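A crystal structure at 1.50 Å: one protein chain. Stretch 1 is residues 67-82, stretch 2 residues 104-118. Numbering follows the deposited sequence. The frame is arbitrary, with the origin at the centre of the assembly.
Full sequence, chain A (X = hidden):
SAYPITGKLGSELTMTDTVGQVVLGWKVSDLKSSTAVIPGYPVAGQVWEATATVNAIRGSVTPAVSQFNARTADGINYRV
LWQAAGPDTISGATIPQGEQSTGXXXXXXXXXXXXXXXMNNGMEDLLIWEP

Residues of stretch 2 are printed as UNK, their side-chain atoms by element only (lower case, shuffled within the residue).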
ATOM      1  N   GLN A  67      -0.441   4.021  -5.415  1.00  9.61           N
ATOM      2  CA  GLN A  67       0.325   4.916  -4.558  1.00  9.07           C
ATOM      3  C   GLN A  67       1.268   4.168  -3.623  1.00  8.70           C
ATOM      4  O   GLN A  67       2.099   4.823  -2.993  1.00 10.19           O
ATOM      5  CB  GLN A  67      -0.602   5.827  -3.716  1.00  9.45           C
ATOM      6  CG  GLN A  67      -1.410   6.816  -4.545  1.00 13.35           C
ATOM      7  CD  GLN A  67      -2.142   7.808  -3.659  1.00 17.21           C
ATOM      8  OE1 GLN A  67      -2.225   7.647  -2.449  1.00 21.97           O
ATOM      9  NE2 GLN A  67      -2.649   8.863  -4.299  1.00 16.75           N
ATOM     10  N   PHE A  68       1.154   2.833  -3.549  1.00  9.56           N
ATOM     11  CA  PHE A  68       1.986   2.083  -2.607  1.00  8.81           C
ATOM     12  C   PHE A  68       3.406   1.852  -3.109  1.00 10.74           C
ATOM     13  O   PHE A  68       3.729   1.774  -4.317  1.00 10.35           O
ATOM     14  CB  PHE A  68       1.393   0.709  -2.307  1.00 10.84           C
ATOM     15  CG  PHE A  68       0.287   0.668  -1.273  1.00 10.37           C
ATOM     16  CD1 PHE A  68       0.549   1.071   0.014  1.00 10.10           C
ATOM     17  CD2 PHE A  68      -0.963   0.205  -1.603  1.00 13.37           C
ATOM     18  CE1 PHE A  68      -0.458   1.022   0.965  1.00 13.79           C
ATOM     19  CE2 PHE A  68      -1.976   0.159  -0.666  1.00 12.52           C
ATOM     20  CZ  PHE A  68      -1.716   0.574   0.619  1.00 13.84           C
ATOM     21  N   ASN A  69       4.313   1.730  -2.131  1.00  8.10           N
ATOM     22  CA  ASN A  69       5.732   1.547  -2.317  1.00 11.02           C
ATOM     23  C   ASN A  69       6.304   0.806  -1.095  1.00 11.85           C
ATOM     24  O   ASN A  69       5.773   0.992   0.019  1.00 10.07           O
ATOM     25  CB  ASN A  69       6.507   2.865  -2.442  1.00 11.51           C
ATOM     26  CG  ASN A  69       6.012   3.784  -3.545  1.00 11.39           C
ATOM     27  OD1 ASN A  69       6.521   3.639  -4.660  1.00 11.54           O
ATOM     28  ND2 ASN A  69       5.027   4.635  -3.249  1.00  9.79           N
ATOM     29  N   ALA A  70       7.333   0.008  -1.346  1.00 10.08           N
ATOM     30  CA  ALA A  70       8.110  -0.638  -0.289  1.00  8.02           C
ATOM     31  C   ALA A  70       9.469   0.022  -0.238  1.00 12.53           C
ATOM     32  O   ALA A  70      10.065   0.307  -1.278  1.00 13.71           O
ATOM     33  CB  ALA A  70       8.153  -2.134  -0.504  1.00  9.35           C
ATOM     34  N   ARG A  71       9.958   0.309   0.975  1.00 10.87           N
ATOM     35  CA  ARG A  71      11.225   1.021   1.081  1.00 11.87           C
ATOM     36  C   ARG A  71      12.137   0.386   2.114  1.00 10.70           C
ATOM     37  O   ARG A  71      11.687  -0.338   2.999  1.00 11.30           O
ATOM     38  CB  ARG A  71      11.002   2.481   1.477  1.00 13.02           C
ATOM     39  CG  ARG A  71      10.108   3.246   0.503  1.00 12.77           C
ATOM     40  CD  ARG A  71      10.021   4.698   1.010  1.00 14.68           C
ATOM     41  NE  ARG A  71       9.293   5.479   0.009  1.00 15.51           N
ATOM     42  CZ  ARG A  71       8.750   6.659   0.266  1.00 12.97           C
ATOM     43  NH1 ARG A  71       8.851   7.203   1.463  1.00 13.95           N
ATOM     44  NH2 ARG A  71       8.102   7.310  -0.703  1.00 14.29           N
ATOM     45  N   THR A  72      13.411   0.706   1.969  1.00 12.41           N
ATOM     46  CA  THR A  72      14.417   0.495   2.989  1.00 11.90           C
ATOM     47  C   THR A  72      14.555   1.753   3.849  1.00 13.58           C
ATOM     48  O   THR A  72      14.110   2.843   3.485  1.00 15.42           O
ATOM     49  CB  THR A  72      15.820   0.163   2.450  1.00 13.45           C
ATOM     50  OG1 THR A  72      16.288   1.377   1.814  1.00 15.49           O
ATOM     51  CG2 THR A  72      15.749  -0.958   1.454  1.00 12.58           C
ATOM     52  N   ALA A  73      15.161   1.612   5.031  1.00 12.95           N
ATOM     53  CA  ALA A  73      15.273   2.761   5.912  1.00 14.86           C
ATOM     54  C   ALA A  73      16.018   3.947   5.311  1.00 26.81           C
ATOM     55  O   ALA A  73      15.697   5.092   5.657  1.00 34.84           O
ATOM     56  CB  ALA A  73      16.010   2.363   7.190  1.00 19.76           C
ATOM     57  N   ASP A  74      16.996   3.683   4.446  1.00 30.68           N
ATOM     58  CA  ASP A  74      17.756   4.826   3.909  1.00 40.00           C
ATOM     59  C   ASP A  74      17.037   5.458   2.729  1.00 41.46           C
ATOM     60  O   ASP A  74      17.367   6.556   2.266  1.00 30.54           O
ATOM     61  CB  ASP A  74      19.169   4.399   3.537  1.00 34.58           C
ATOM     62  CG  ASP A  74      19.243   3.272   2.532  1.00 44.50           C
ATOM     63  OD1 ASP A  74      18.239   3.020   1.835  1.00 48.52           O
ATOM     64  OD2 ASP A  74      20.320   2.640   2.438  1.00 46.23           O
ATOM     65  N   GLY A  75      16.018   4.753   2.230  1.00 27.19           N
ATOM     66  CA  GLY A  75      15.177   5.329   1.212  1.00 23.38           C
ATOM     67  C   GLY A  75      15.187   4.675  -0.150  1.00 25.02           C
ATOM     68  O   GLY A  75      14.566   5.268  -1.045  1.00 24.34           O
ATOM     69  N   ILE A  76      15.801   3.508  -0.350  1.00 14.21           N
ATOM     70  CA  ILE A  76      15.557   2.789  -1.600  1.00 14.89           C
ATOM     71  C   ILE A  76      14.078   2.440  -1.695  1.00 13.72           C
ATOM     72  O   ILE A  76      13.427   2.067  -0.710  1.00 13.90           O
ATOM     73  CB  ILE A  76      16.397   1.512  -1.727  1.00 16.89           C
ATOM     74  CG1 ILE A  76      17.874   1.836  -2.028  1.00 25.01           C
ATOM     75  CG2 ILE A  76      15.844   0.561  -2.759  1.00 24.90           C
ATOM     76  CD1 ILE A  76      18.656   0.583  -2.376  1.00 41.77           C
ATOM     77  N   ASN A  77      13.507   2.604  -2.883  1.00 13.45           N
ATOM     78  CA  ASN A  77      12.075   2.498  -3.108  1.00 13.73           C
ATOM     79  C   ASN A  77      11.735   1.484  -4.190  1.00 15.66           C
ATOM     80  O   ASN A  77      12.386   1.480  -5.235  1.00 15.01           O
ATOM     81  CB  ASN A  77      11.519   3.876  -3.530  1.00 14.77           C
ATOM     82  CG  ASN A  77      10.013   3.945  -3.650  1.00 11.50           C
ATOM     83  OD1 ASN A  77       9.299   4.237  -2.671  1.00 13.67           O
ATOM     84  ND2 ASN A  77       9.500   3.694  -4.836  1.00 14.03           N
ATOM     85  N   TYR A  78      10.730   0.662  -3.921  1.00 11.03           N
ATOM     86  CA  TYR A  78      10.249  -0.323  -4.854  1.00  9.46           C
ATOM     87  C   TYR A  78       8.752  -0.045  -5.067  1.00 13.49           C
ATOM     88  O   TYR A  78       7.971  -0.099  -4.102  1.00 12.09           O
ATOM     89  CB  TYR A  78      10.450  -1.758  -4.378  1.00 10.38           C
ATOM     90  CG  TYR A  78      11.846  -2.079  -3.868  1.00 12.84           C
ATOM     91  CD1 TYR A  78      12.905  -2.123  -4.797  1.00 13.98           C
ATOM     92  CD2 TYR A  78      12.106  -2.324  -2.538  1.00 12.17           C
ATOM     93  CE1 TYR A  78      14.189  -2.411  -4.360  1.00 16.23           C
ATOM     94  CE2 TYR A  78      13.399  -2.626  -2.086  1.00 12.29           C
ATOM     95  CZ  TYR A  78      14.407  -2.654  -3.018  1.00 14.71           C
ATOM     96  OH  TYR A  78      15.703  -2.953  -2.617  1.00 16.15           O
ATOM     97  N   ARG A  79       8.366   0.268  -6.285  1.00 12.35           N
ATOM     98  CA  ARG A  79       6.989   0.543  -6.631  1.00 12.66           C
ATOM     99  C   ARG A  79       6.116  -0.690  -6.448  1.00 11.10           C
ATOM    100  O   ARG A  79       6.535  -1.820  -6.734  1.00 12.82           O
ATOM    101  CB  ARG A  79       6.877   0.986  -8.101  1.00 12.89           C
ATOM    102  CG  ARG A  79       7.605   2.280  -8.440  1.00 15.04           C
ATOM    103  CD  ARG A  79       6.876   3.537  -7.962  1.00 13.24           C
ATOM    104  NE  ARG A  79       5.583   3.672  -8.608  1.00 19.81           N
ATOM    105  CZ  ARG A  79       4.401   3.568  -8.003  1.00 18.80           C
ATOM    106  NH1 ARG A  79       4.298   3.310  -6.698  1.00 15.62           N
ATOM    107  NH2 ARG A  79       3.317   3.715  -8.757  1.00 15.00           N
ATOM    108  N   VAL A  80       4.869  -0.465  -6.032  1.00 10.35           N
ATOM    109  CA  VAL A  80       3.881  -1.524  -6.077  1.00 10.21           C
ATOM    110  C   VAL A  80       3.683  -2.012  -7.504  1.00 12.83           C
ATOM    111  O   VAL A  80       3.753  -1.227  -8.460  1.00 15.54           O
ATOM    112  CB  VAL A  80       2.575  -1.027  -5.440  1.00  8.84           C
ATOM    113  CG1 VAL A  80       1.818   0.016  -6.278  1.00 11.63           C
ATOM    114  CG2 VAL A  80       1.601  -2.196  -5.209  1.00 12.46           C
ATOM    115  N   LEU A  81       3.464  -3.320  -7.617  1.00 12.30           N
ATOM    116  CA  LEU A  81       3.154  -3.905  -8.915  1.00 17.26           C
ATOM    117  C   LEU A  81       1.654  -3.793  -9.120  1.00 23.00           C
ATOM    118  O   LEU A  81       0.917  -4.769  -9.027  1.00 25.46           O
ATOM    119  CB  LEU A  81       3.609  -5.364  -8.963  1.00 18.88           C
ATOM    120  CG  LEU A  81       5.119  -5.505  -8.784  1.00 20.44           C
ATOM    121  CD1 LEU A  81       5.558  -6.923  -9.121  1.00 30.40           C
ATOM    122  CD2 LEU A  81       5.859  -4.510  -9.667  1.00 22.97           C
ATOM    123  N   TRP A  82       1.225  -2.543  -9.332  1.00 22.81           N
ATOM    124  CA  TRP A  82      -0.176  -2.226  -9.199  1.00 28.38           C
ATOM    125  C   TRP A  82      -0.792  -3.156 -11.311  1.00 47.28           C
ATOM    126  O   TRP A  82       0.028  -2.522 -11.898  1.00 58.25           O
ATOM    127  CB  TRP A  82      -0.575  -0.784  -9.230  1.00 32.91           C
ATOM    128  CG  TRP A  82      -0.564   0.023 -10.477  1.00 51.90           C
ATOM    129  CD1 TRP A  82      -1.668   0.456 -11.168  1.00 61.47           C
ATOM    130  CD2 TRP A  82       0.567   0.510 -11.209  1.00 52.46           C
ATOM    131  NE1 TRP A  82      -1.287   1.176 -12.277  1.00 60.99           N
ATOM    132  CE2 TRP A  82       0.082   1.223 -12.322  1.00 52.22           C
ATOM    133  CE3 TRP A  82       1.949   0.405 -11.022  1.00 60.28           C
ATOM    134  CZ2 TRP A  82       0.909   1.839 -13.258  1.00 51.14           C
ATOM    135  CZ3 TRP A  82       2.759   1.019 -11.957  1.00 62.60           C
ATOM    136  CH2 TRP A  82       2.260   1.723 -13.057  1.00 55.76           C
ATOM    137  N   UNK A 104      -3.696  -8.629  -1.051  1.00 11.01           N
ATOM    138  CA  UNK A 104      -2.266  -8.409  -1.189  1.00 10.82           C
ATOM    139  C   UNK A 104      -1.875  -7.322  -2.178  1.00 11.45           C
ATOM    140  O   UNK A 104      -2.580  -7.001  -3.127  1.00 11.50           O
ATOM    141  c   UNK A 104      -1.618  -9.722  -1.689  1.00 12.71           C
ATOM    142  c   UNK A 104      -1.336 -10.762   0.570  1.00 25.39           C
ATOM    143  c   UNK A 104      -1.956 -10.911  -0.798  1.00 16.67           C
ATOM    144  n   UNK A 104      -1.832 -13.183   1.118  1.00 42.99           N
ATOM    145  c   UNK A 104      -0.875 -12.057   1.206  1.00 39.13           C
ATOM    146  N   UNK A 105      -0.678  -6.788  -1.932  1.00 11.42           N
ATOM    147  CA  UNK A 105      -0.008  -5.895  -2.886  1.00  9.20           C
ATOM    148  C   UNK A 105       1.394  -6.469  -3.045  1.00 11.63           C
ATOM    149  O   UNK A 105       1.914  -7.085  -2.105  1.00 13.27           O
ATOM    150  c   UNK A 105       0.758  -2.857  -0.518  1.00 10.15           C
ATOM    151  c   UNK A 105       0.028  -4.439  -2.395  1.00 10.92           C
ATOM    152  c   UNK A 105       0.557  -4.293  -0.961  1.00  9.88           C
ATOM    153  c   UNK A 105      -1.346  -3.754  -2.515  1.00 12.19           C
ATOM    154  N   UNK A 106       1.998  -6.326  -4.206  1.00 11.99           N
ATOM    155  CA  UNK A 106       3.308  -6.904  -4.487  1.00 10.61           C
ATOM    156  C   UNK A 106       4.354  -5.884  -4.906  1.00 10.87           C
ATOM    157  O   UNK A 106       4.007  -4.803  -5.368  1.00 11.67           O
ATOM    158  c   UNK A 106       2.230  -9.099  -5.145  1.00 11.57           C
ATOM    159  c   UNK A 106       3.119  -7.951  -5.600  1.00 11.75           C
ATOM    160  c   UNK A 106       2.000 -11.155  -3.914  1.00 13.42           C
ATOM    161  c   UNK A 106       0.886  -9.176  -5.488  1.00 13.73           C
ATOM    162  c   UNK A 106       0.102 -10.236  -5.051  1.00 14.32           C
ATOM    163  c   UNK A 106       0.671 -11.218  -4.267  1.00 14.46           C
ATOM    164  o   UNK A 106      -0.126 -12.260  -3.827  1.00 15.65           O
ATOM    165  c   UNK A 106       2.769 -10.090  -4.351  1.00 11.11           C
ATOM    166  N   UNK A 107       5.627  -6.254  -4.761  1.00  8.58           N
ATOM    167  CA  UNK A 107       6.769  -5.400  -5.099  1.00  9.76           C
ATOM    168  C   UNK A 107       7.873  -6.246  -5.755  1.00 11.48           C
ATOM    169  O   UNK A 107       7.988  -7.434  -5.416  1.00 13.12           O
ATOM    170  c   UNK A 107       4.782  -4.134  -1.106  1.00 12.65           C
ATOM    171  c   UNK A 107       6.301  -4.027  -2.984  1.00 10.45           C
ATOM    172  c   UNK A 107       4.940  -2.157  -2.426  1.00 11.47           C
ATOM    173  c   UNK A 107       4.367  -2.845  -1.360  1.00 10.51           C
ATOM    174  c   UNK A 107       7.336  -4.711  -3.856  1.00 10.46           C
ATOM    175  c   UNK A 107       5.756  -4.726  -1.916  1.00 11.37           C
ATOM    176  c   UNK A 107       5.891  -2.736  -3.226  1.00  9.05           C
ATOM    177  N   UNK A 108       8.679  -5.695  -6.638  1.00 10.53           N
ATOM    178  CA  UNK A 108       9.814  -6.441  -7.207  1.00 13.90           C
ATOM    179  C   UNK A 108      11.084  -5.947  -6.546  1.00 13.07           C
ATOM    180  O   UNK A 108      11.591  -4.867  -6.843  1.00 14.53           O
ATOM    181  c   UNK A 108       9.853  -6.205  -8.721  1.00 19.77           C
ATOM    182  o   UNK A 108      11.579  -7.820  -8.759  1.00 15.80           O
ATOM    183  c   UNK A 108      10.905  -7.013  -9.445  1.00 29.41           C
ATOM    184  o   UNK A 108      11.030  -6.820 -10.682  1.00 22.28           O
ATOM    185  N   UNK A 109      11.606  -6.696  -5.553  1.00 13.77           N
ATOM    186  CA  UNK A 109      12.714  -6.188  -4.766  1.00 13.63           C
ATOM    187  C   UNK A 109      14.038  -6.553  -5.441  1.00 12.49           C
ATOM    188  O   UNK A 109      14.390  -7.723  -5.512  1.00 14.91           O
ATOM    189  c   UNK A 109      13.892  -6.396  -2.529  1.00 14.05           C
ATOM    190  c   UNK A 109      12.635  -6.733  -3.326  1.00 13.19           C
ATOM    191  c   UNK A 109      11.384  -6.207  -2.612  1.00 13.46           C
ATOM    192  N   UNK A 110      14.697  -5.518  -5.925  1.00 15.20           N
ATOM    193  CA  UNK A 110      15.942  -5.722  -6.648  1.00 22.53           C
ATOM    194  C   UNK A 110      17.173  -5.294  -5.875  1.00 21.04           C
ATOM    195  O   UNK A 110      18.306  -5.387  -6.374  1.00 30.06           O
ATOM    196  c   UNK A 110      14.824  -5.394  -8.883  1.00 19.22           C
ATOM    197  c   UNK A 110      15.903  -4.880  -7.954  1.00 16.80           C
ATOM    198  o   UNK A 110      15.635  -3.544  -7.568  1.00 18.69           O
ATOM    199  N   UNK A 111      17.050  -4.792  -4.670  1.00 13.51           N
ATOM    200  CA  UNK A 111      18.162  -4.404  -3.837  1.00 16.47           C
ATOM    201  C   UNK A 111      17.966  -4.918  -2.406  1.00 11.14           C
ATOM    202  O   UNK A 111      17.376  -6.000  -2.278  1.00 14.43           O
ATOM    203  N   UNK A 112      18.430  -4.181  -1.438  1.00 11.84           N
ATOM    204  CA  UNK A 112      18.236  -4.578  -0.031  1.00 11.51           C
ATOM    205  C   UNK A 112      16.750  -4.782   0.268  1.00 12.11           C
ATOM    206  O   UNK A 112      15.857  -4.160  -0.339  1.00 13.16           O
ATOM    207  c   UNK A 112      19.764  -2.739  -0.136  1.00 18.93           C
ATOM    208  c   UNK A 112      19.182  -2.905  -1.515  1.00 17.26           C
ATOM    209  c   UNK A 112      18.780  -3.408   0.778  1.00 17.04           C
ATOM    210  N   UNK A 113      16.483  -5.684   1.211  1.00  9.40           N
ATOM    211  CA  UNK A 113      15.109  -5.979   1.564  1.00 11.80           C
ATOM    212  C   UNK A 113      14.376  -4.810   2.221  1.00  9.57           C
ATOM    213  O   UNK A 113      14.921  -4.134   3.104  1.00 10.99           O
ATOM    214  o   UNK A 113      15.649  -8.343   1.958  1.00 11.14           O
ATOM    215  c   UNK A 113      15.071  -7.175   2.524  1.00 10.53           C
ATOM    216  N   UNK A 114      13.109  -4.575   1.879  1.00  8.98           N
ATOM    217  CA  UNK A 114      12.412  -3.464   2.518  1.00  9.19           C
ATOM    218  C   UNK A 114      11.887  -3.791   3.910  1.00 10.03           C
ATOM    219  O   UNK A 114      11.639  -4.957   4.217  1.00 11.25           O
ATOM    220  c   UNK A 114      11.211  -3.293   1.548  1.00 11.31           C
ATOM    221  c   UNK A 114      10.923  -4.667   1.023  1.00 11.11           C
ATOM    222  c   UNK A 114      12.280  -5.339   0.933  1.00 11.46           C
ATOM    223  N   UNK A 115      11.649  -2.727   4.675  1.00  8.72           N
ATOM    224  CA  UNK A 115      11.108  -2.836   6.009  1.00  8.76           C
ATOM    225  C   UNK A 115      10.010  -1.832   6.270  1.00 14.33           C
ATOM    226  O   UNK A 115       9.494  -1.721   7.395  1.00 10.37           O
ATOM    227  c   UNK A 115      13.207  -3.715   6.923  1.00 10.38           C
ATOM    228  o   UNK A 115      12.907  -1.345   6.782  1.00 11.77           O
ATOM    229  c   UNK A 115      12.220  -2.575   7.049  1.00  7.51           C
ATOM    230  N   UNK A 116       9.651  -1.074   5.246  1.00 10.57           N
ATOM    231  CA  UNK A 116       8.733   0.049   5.324  1.00  9.64           C
ATOM    232  C   UNK A 116       7.780  -0.009   4.138  1.00 12.45           C
ATOM    233  O   UNK A 116       8.150  -0.434   3.041  1.00  9.94           O
ATOM    234  c   UNK A 116      11.556   2.510   6.237  1.00 15.52           C
ATOM    235  c   UNK A 116      10.419   1.527   6.515  1.00 11.15           C
ATOM    236  c   UNK A 116       8.666   2.589   5.032  1.00 13.48           C
ATOM    237  c   UNK A 116       9.538   1.353   5.266  1.00  9.63           C
ATOM    238  N   UNK A 117       6.507   0.404   4.352  1.00 10.01           N
ATOM    239  CA  UNK A 117       5.630   0.644   3.216  1.00  8.55           C
ATOM    240  C   UNK A 117       5.205   2.113   3.257  1.00 10.41           C
ATOM    241  O   UNK A 117       4.951   2.674   4.315  1.00 10.46           O
ATOM    242  c   UNK A 117       4.406  -0.289   3.210  1.00 10.04           C
ATOM    243  c   UNK A 117       4.873  -1.703   2.928  1.00  9.88           C
ATOM    244  c   UNK A 117       3.369   0.111   2.166  1.00 11.24           C
ATOM    245  N   UNK A 118       5.158   2.777   2.101  1.00 12.72           N
ATOM    246  CA  UNK A 118       4.756   4.196   2.094  1.00 11.14           C
ATOM    247  C   UNK A 118       3.726   4.422   0.987  1.00 12.23           C
ATOM    248  O   UNK A 118       3.897   3.827  -0.103  1.00 12.89           O
ATOM    249  c   UNK A 118       5.952   5.097   1.863  1.00 11.36           C
TER
HETATM  250  O   HOH W   1       8.664  -2.950  -7.553  1.00 18.27           O
HETATM  251  O   HOH W   2       0.495  -5.508  -6.585  1.00 26.10           O

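Position 104 carries four carbons in a row ending in a nitrogen and stays out of reach of stretch 1; it is Lys104. Position 105 has four carbons, forked at the first, one arm two carbons long, whose tip lies over a face of the Phe68 ring: Ile105. Its CD1 is 3.8 Å from the Phe68 ring centroid.

At 106, one carbon, near Leu81, leads to a six-carbon ring bearing an oxygen, hence Tyr106. The end of the side chain leads away; its CB stays 4.3 Å from Leu81 CB, and the backbone bonds: Leu81 N donates to Tyr106 O at 2.7 Å, while a water accepts from Tyr106 N and donates to Leu81 O. Position 107 has the same ring without oxygen, one face packed against Ala70, and is Phe107. Ala70 CB sits 3.5 Å from the Phe107 ring centroid, nearly on the ring normal.

Position 108 holds two carbons, the second with two oxygens bonded elsewhere in the structure; the first carbon nears Leu81: Asp108. A second water joins its N to Arg79 O. At 109, one carbon carries two more, packed against the Tyr78 ring, giving Val109, whose CA lies over a face of that ring. One carbon with an oxygen and a carbon, the oxygen near Tyr78, makes 110 Thr110.

Position 111 has no side chain: Gly111. An ideal CB would fall 2.9 Å from Tyr78 OH and also clash with the next residue. At 112, three carbons close onto the backbone N and meet Ile76, identifying Pro112; Tyr78 OH donates to Pro112 O at 2.6 Å, and Ile76 CD1 meets Pro112 CD at 3.6 Å. At 113, one carbon carries one oxygen and the CA-to-CB bond points away from stretch 1: Ser113. At 114, three carbons again close onto the backbone N, and the first packs against Ala70: Pro114.

Position 115 bears one carbon with an oxygen and a carbon, the oxygen near Ala73, thus Thr115; its N donates to Arg71 O at 2.9 Å. The forked four-carbon side chain at 116, its two-carbon arm reaching Ala73, is Ile116, whose O accepts from Arg71 N at 2.8 Å. At 117, three carbons branching at the first, one arm near Phe68, give Val117. A lone carbon over one face of the Arg71 guanidinium makes 118 Ala118.

The contact combines antiparallel pairing of 69-71 with 116-118, secured by Ala118 N to Asn69 O at 2.8 Å, with a hydrophobic layer. Ala70 and Val117 share one sheet face; Asn69, Arg71, Ile116 and Ala118 occupy the other. Tyr78 adds a polar anchor at the loop.

Stretch 2 (104-118) KIYFDVTGPSPTIVA
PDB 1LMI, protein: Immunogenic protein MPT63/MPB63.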